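Local coordinates for glideosome-associated protein 50 (Plasmodium falciparum 3D7, PDB 3TGH) that is a component of the glideosome complex of gliding motility and host cell invasion, and may help assemble that complex and hold it to the inner membrane complex, at residues 19-31 with 60-74. Sequence-based numbering, arbitrary orientation.
Sequences QILNAKYFKQFIK and LYEDVYSEEKGDMYM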
# COMPACT_ATOMS: atom_id res chain seq x y z
N GLN A 19 -4.45 -15.70 9.75
CA GLN A 19 -5.25 -14.52 9.40
C GLN A 19 -6.05 -14.02 10.60
O GLN A 19 -6.11 -12.82 10.87
CB GLN A 19 -6.23 -14.81 8.25
CG GLN A 19 -6.92 -13.54 7.73
CD GLN A 19 -8.31 -13.77 7.12
OE1 GLN A 19 -9.00 -14.74 7.44
NE2 GLN A 19 -8.74 -12.85 6.27
N ILE A 20 -6.66 -14.96 11.32
CA ILE A 20 -7.56 -14.66 12.42
C ILE A 20 -6.79 -14.14 13.64
O ILE A 20 -7.21 -13.17 14.28
CB ILE A 20 -8.39 -15.91 12.83
CG1 ILE A 20 -9.20 -16.45 11.64
CG2 ILE A 20 -9.33 -15.59 13.99
CD1 ILE A 20 -10.15 -15.43 11.03
N LEU A 21 -5.66 -14.78 13.94
CA LEU A 21 -4.79 -14.33 15.02
C LEU A 21 -4.25 -12.93 14.71
O LEU A 21 -4.25 -12.05 15.56
CB LEU A 21 -3.63 -15.32 15.21
CG LEU A 21 -2.65 -15.06 16.36
CD1 LEU A 21 -3.38 -14.97 17.70
CD2 LEU A 21 -1.57 -16.14 16.41
N ASN A 22 -3.82 -12.73 13.46
CA ASN A 22 -3.30 -11.44 13.03
C ASN A 22 -4.35 -10.34 13.14
O ASN A 22 -4.05 -9.23 13.59
CB ASN A 22 -2.76 -11.54 11.59
CG ASN A 22 -1.71 -10.49 11.28
OD1 ASN A 22 -0.97 -10.06 12.16
ND2 ASN A 22 -1.63 -10.09 10.01
N ALA A 23 -5.59 -10.66 12.75
CA ALA A 23 -6.71 -9.71 12.82
C ALA A 23 -6.96 -9.20 14.24
O ALA A 23 -7.29 -8.03 14.44
CB ALA A 23 -7.98 -10.34 12.24
N LYS A 24 -6.80 -10.08 15.21
CA LYS A 24 -6.97 -9.72 16.62
C LYS A 24 -5.97 -8.63 17.03
O LYS A 24 -6.36 -7.59 17.58
CB LYS A 24 -6.84 -10.98 17.49
CG LYS A 24 -6.55 -10.78 18.97
CD LYS A 24 -6.23 -12.13 19.63
CE LYS A 24 -5.27 -11.99 20.80
NZ LYS A 24 -4.84 -13.34 21.29
N TYR A 25 -4.69 -8.84 16.72
CA TYR A 25 -3.66 -7.85 17.04
C TYR A 25 -3.79 -6.58 16.20
O TYR A 25 -3.53 -5.49 16.69
CB TYR A 25 -2.27 -8.46 16.88
CG TYR A 25 -1.97 -9.50 17.95
CD1 TYR A 25 -1.74 -10.83 17.62
CD2 TYR A 25 -1.93 -9.14 19.29
CE1 TYR A 25 -1.47 -11.78 18.61
CE2 TYR A 25 -1.67 -10.07 20.28
CZ TYR A 25 -1.44 -11.39 19.94
OH TYR A 25 -1.17 -12.30 20.94
N PHE A 26 -4.19 -6.74 14.94
CA PHE A 26 -4.45 -5.62 14.04
C PHE A 26 -5.44 -4.65 14.65
O PHE A 26 -5.18 -3.45 14.73
CB PHE A 26 -4.97 -6.16 12.70
CG PHE A 26 -4.94 -5.18 11.56
CD1 PHE A 26 -3.75 -4.58 11.17
CD2 PHE A 26 -6.09 -4.90 10.84
CE1 PHE A 26 -3.73 -3.69 10.09
CE2 PHE A 26 -6.07 -4.01 9.77
CZ PHE A 26 -4.88 -3.41 9.40
N LYS A 27 -6.58 -5.18 15.10
CA LYS A 27 -7.61 -4.38 15.76
C LYS A 27 -7.10 -3.71 17.04
O LYS A 27 -7.39 -2.54 17.29
CB LYS A 27 -8.83 -5.24 16.10
CG LYS A 27 -9.61 -5.73 14.89
CD LYS A 27 -10.63 -6.78 15.31
CE LYS A 27 -11.29 -7.44 14.14
NZ LYS A 27 -12.22 -8.52 14.58
N GLN A 28 -6.34 -4.46 17.84
CA GLN A 28 -5.78 -3.95 19.10
C GLN A 28 -4.88 -2.75 18.86
O GLN A 28 -5.02 -1.72 19.52
CB GLN A 28 -4.98 -5.05 19.81
CG GLN A 28 -4.47 -4.64 21.21
CD GLN A 28 -3.36 -5.54 21.72
OE1 GLN A 28 -2.76 -6.30 20.97
NE2 GLN A 28 -3.07 -5.44 23.02
N PHE A 29 -3.96 -2.88 17.90
CA PHE A 29 -3.02 -1.81 17.58
C PHE A 29 -3.70 -0.61 16.94
O PHE A 29 -3.35 0.53 17.24
CB PHE A 29 -1.91 -2.31 16.66
CG PHE A 29 -0.76 -2.94 17.38
CD1 PHE A 29 -0.86 -4.22 17.89
CD2 PHE A 29 0.42 -2.24 17.57
CE1 PHE A 29 0.21 -4.81 18.56
CE2 PHE A 29 1.49 -2.82 18.24
CZ PHE A 29 1.38 -4.11 18.73
N ILE A 30 -4.64 -0.86 16.04
CA ILE A 30 -5.35 0.24 15.38
C ILE A 30 -6.05 1.13 16.42
O ILE A 30 -5.97 2.36 16.35
CB ILE A 30 -6.33 -0.28 14.32
CG1 ILE A 30 -5.53 -0.68 13.07
CG2 ILE A 30 -7.38 0.77 13.96
CD1 ILE A 30 -6.33 -1.42 12.04
N LYS A 31 -6.70 0.50 17.40
CA LYS A 31 -7.33 1.23 18.50
C LYS A 31 -6.29 1.95 19.37
O LYS A 31 -6.37 3.16 19.57
CB LYS A 31 -8.15 0.26 19.37
CG LYS A 31 -8.84 0.90 20.58
CD LYS A 31 -9.99 1.80 20.17
CE LYS A 31 -10.78 2.26 21.38
NZ LYS A 31 -11.95 3.10 21.00
N LEU A 60 -13.99 -13.51 4.50
CA LEU A 60 -12.56 -13.19 4.61
C LEU A 60 -12.26 -11.73 4.94
O LEU A 60 -11.13 -11.42 5.29
CB LEU A 60 -11.82 -13.58 3.32
CG LEU A 60 -11.90 -15.05 2.91
CD1 LEU A 60 -11.15 -15.29 1.60
CD2 LEU A 60 -11.36 -15.95 4.02
N TYR A 61 -13.24 -10.83 4.82
CA TYR A 61 -13.01 -9.42 5.07
C TYR A 61 -13.96 -8.90 6.14
O TYR A 61 -13.53 -8.55 7.24
CB TYR A 61 -13.14 -8.61 3.78
CG TYR A 61 -12.95 -7.11 3.93
CD1 TYR A 61 -11.68 -6.55 4.02
CD2 TYR A 61 -14.05 -6.25 3.96
CE1 TYR A 61 -11.51 -5.17 4.13
CE2 TYR A 61 -13.88 -4.86 4.08
CZ TYR A 61 -12.60 -4.34 4.17
OH TYR A 61 -12.40 -2.98 4.28
N GLU A 62 -15.25 -8.87 5.82
CA GLU A 62 -16.25 -8.25 6.69
C GLU A 62 -16.29 -8.89 8.08
O GLU A 62 -16.31 -8.18 9.08
CB GLU A 62 -17.64 -8.33 6.08
CG GLU A 62 -17.80 -7.60 4.75
CD GLU A 62 -19.19 -7.79 4.14
OE1 GLU A 62 -20.08 -8.35 4.81
OE2 GLU A 62 -19.38 -7.39 2.98
N ASP A 63 -16.31 -10.22 8.14
CA ASP A 63 -16.39 -10.91 9.43
C ASP A 63 -15.05 -11.03 10.15
O ASP A 63 -15.01 -11.41 11.32
CB ASP A 63 -17.01 -12.31 9.25
CG ASP A 63 -18.50 -12.26 8.95
OD1 ASP A 63 -19.11 -11.17 9.02
OD2 ASP A 63 -19.07 -13.33 8.65
N VAL A 64 -13.95 -10.71 9.47
CA VAL A 64 -12.62 -10.82 10.04
C VAL A 64 -12.16 -9.49 10.65
O VAL A 64 -11.54 -9.48 11.71
CB VAL A 64 -11.58 -11.29 8.98
CG1 VAL A 64 -10.16 -11.29 9.54
CG2 VAL A 64 -11.95 -12.67 8.45
N TYR A 65 -12.46 -8.38 9.97
CA TYR A 65 -11.91 -7.07 10.37
C TYR A 65 -12.96 -6.13 10.96
O TYR A 65 -12.73 -4.92 11.04
CB TYR A 65 -11.15 -6.43 9.20
CG TYR A 65 -10.06 -7.34 8.69
CD1 TYR A 65 -8.88 -7.53 9.41
CD2 TYR A 65 -10.22 -8.04 7.50
CE1 TYR A 65 -7.88 -8.39 8.95
CE2 TYR A 65 -9.23 -8.90 7.03
CZ TYR A 65 -8.06 -9.07 7.76
OH TYR A 65 -7.10 -9.92 7.30
N SER A 66 -14.08 -6.69 11.41
CA SER A 66 -15.14 -5.89 12.01
C SER A 66 -14.96 -5.79 13.52
O SER A 66 -14.37 -6.67 14.15
CB SER A 66 -16.52 -6.47 11.69
OG SER A 66 -16.67 -7.77 12.22
N GLU A 67 -15.47 -4.71 14.08
CA GLU A 67 -15.46 -4.48 15.52
C GLU A 67 -16.65 -3.58 15.87
O GLU A 67 -17.10 -2.79 15.05
CB GLU A 67 -14.14 -3.84 15.95
CG GLU A 67 -13.88 -3.78 17.46
CD GLU A 67 -13.60 -5.14 18.08
OE1 GLU A 67 -14.57 -5.91 18.29
OE2 GLU A 67 -12.42 -5.44 18.39
N GLU A 68 -17.15 -3.69 17.09
CA GLU A 68 -18.25 -2.84 17.52
C GLU A 68 -17.74 -1.43 17.84
O GLU A 68 -16.54 -1.17 17.80
CB GLU A 68 -18.98 -3.46 18.72
CG GLU A 68 -19.63 -4.81 18.40
CD GLU A 68 -20.60 -4.75 17.22
OE1 GLU A 68 -20.51 -5.63 16.34
OE2 GLU A 68 -21.44 -3.83 17.18
N LYS A 69 -18.68 -0.52 18.09
CA LYS A 69 -18.38 0.87 18.46
C LYS A 69 -17.71 1.68 17.34
O LYS A 69 -17.23 2.79 17.56
CB LYS A 69 -17.53 0.91 19.74
CG LYS A 69 -17.64 2.21 20.54
CD LYS A 69 -16.96 2.10 21.90
CE LYS A 69 -17.84 1.41 22.93
NZ LYS A 69 -17.30 1.54 24.32
N GLY A 70 -17.70 1.12 16.12
CA GLY A 70 -17.11 1.79 14.97
C GLY A 70 -15.59 1.92 15.02
O GLY A 70 -15.03 2.74 14.31
N ASP A 71 -14.94 1.10 15.84
CA ASP A 71 -13.49 1.18 16.03
C ASP A 71 -12.68 0.84 14.77
O ASP A 71 -11.55 1.28 14.63
CB ASP A 71 -13.03 0.27 17.18
CG ASP A 71 -13.45 0.78 18.55
OD1 ASP A 71 -13.85 1.96 18.69
OD2 ASP A 71 -13.36 -0.02 19.51
N MET A 72 -13.27 0.07 13.85
CA MET A 72 -12.60 -0.26 12.59
C MET A 72 -13.22 0.45 11.38
O MET A 72 -12.85 0.17 10.23
CB MET A 72 -12.59 -1.78 12.38
CG MET A 72 -11.64 -2.53 13.31
SD MET A 72 -9.91 -2.21 12.92
CE MET A 72 -9.71 -3.26 11.47
N TYR A 73 -14.13 1.39 11.61
CA TYR A 73 -14.73 2.11 10.50
C TYR A 73 -13.83 3.27 10.09
O TYR A 73 -13.88 4.36 10.67
CB TYR A 73 -16.15 2.59 10.82
CG TYR A 73 -16.82 3.23 9.62
CD1 TYR A 73 -17.00 2.50 8.44
CD2 TYR A 73 -17.26 4.55 9.65
CE1 TYR A 73 -17.61 3.07 7.33
CE2 TYR A 73 -17.87 5.13 8.54
CZ TYR A 73 -18.04 4.37 7.38
OH TYR A 73 -18.64 4.91 6.27
N MET A 74 -12.99 2.99 9.09
CA MET A 74 -12.03 3.95 8.55
C MET A 74 -11.70 3.51 7.12
O MET A 74 -12.02 2.39 6.73
CB MET A 74 -10.76 3.95 9.41
CG MET A 74 -10.03 2.60 9.45
SD MET A 74 -8.63 2.61 10.59
CE MET A 74 -9.50 2.73 12.16
O HOH W 1 -5.10 -10.74 9.00
O HOH W 2 -14.45 -9.47 13.10
O HOH W 3 -14.17 -8.13 16.85
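Lys27, on helix 17-32, reaches across to the chain that leaves helix 56-62 and binds its backbone. Its CG is anti to the carbonyl carbon (chi1 -68°) and the rest of the chain is extended, which brings the amine to the carbonyl oxygens of Val64 and Ser66. Along the way CG lies against Met72 SD at 4.0 Å, CD passes Glu67 OE2 and CE runs beside both carbonyls. At the tip, NZ donates to Ser66 O at 2.9 Å, with the donor tilted 18° from the carbonyl plane, and more weakly to Val64 O at 3.1 Å. Water 2 and water 3 accept from NZ; the first donates to Asp63 O, the second to Glu67 OE1.

Beside the lysine stem the contact is apolar. Ala23 CB sits 3.6 Å from Val64 CG1, a methyl that lies over the centre of the Tyr65 ring. Phe26 CD2 and Ile30 CD1 meet Met72, whose chain, bent at chi2 and chi3, turns its methyl toward them. Ile30 CG2 presses tightly on Met74 CE at 3.4 Å; both residues, like Phe26, also touch Ile38 of strand 37-40.

Polar links close both ends. Gln19 NE2 donates in the carbonyl plane to a lone pair of Leu60 O at 3.0 Å, though the bond is bent (132° at the hydrogen), its amide nearly perpendicular to the Tyr65 ring, while water 1 joins Gln19 O to Tyr65 OH. Lys31 NZ forms a salt bridge with Asp71 OD1, meeting it from above the carboxylate plane.

The contact packs a helix of the calcineurin-like phosphoesterase fold against the irregular link to strand 75-78, away from the metal-binding histidines. Four oxygens, two of them waters, share the three N-H of the Lys27 amine, fitting the weak bond to Val64 O; Glu67 would probably favour its positive charge.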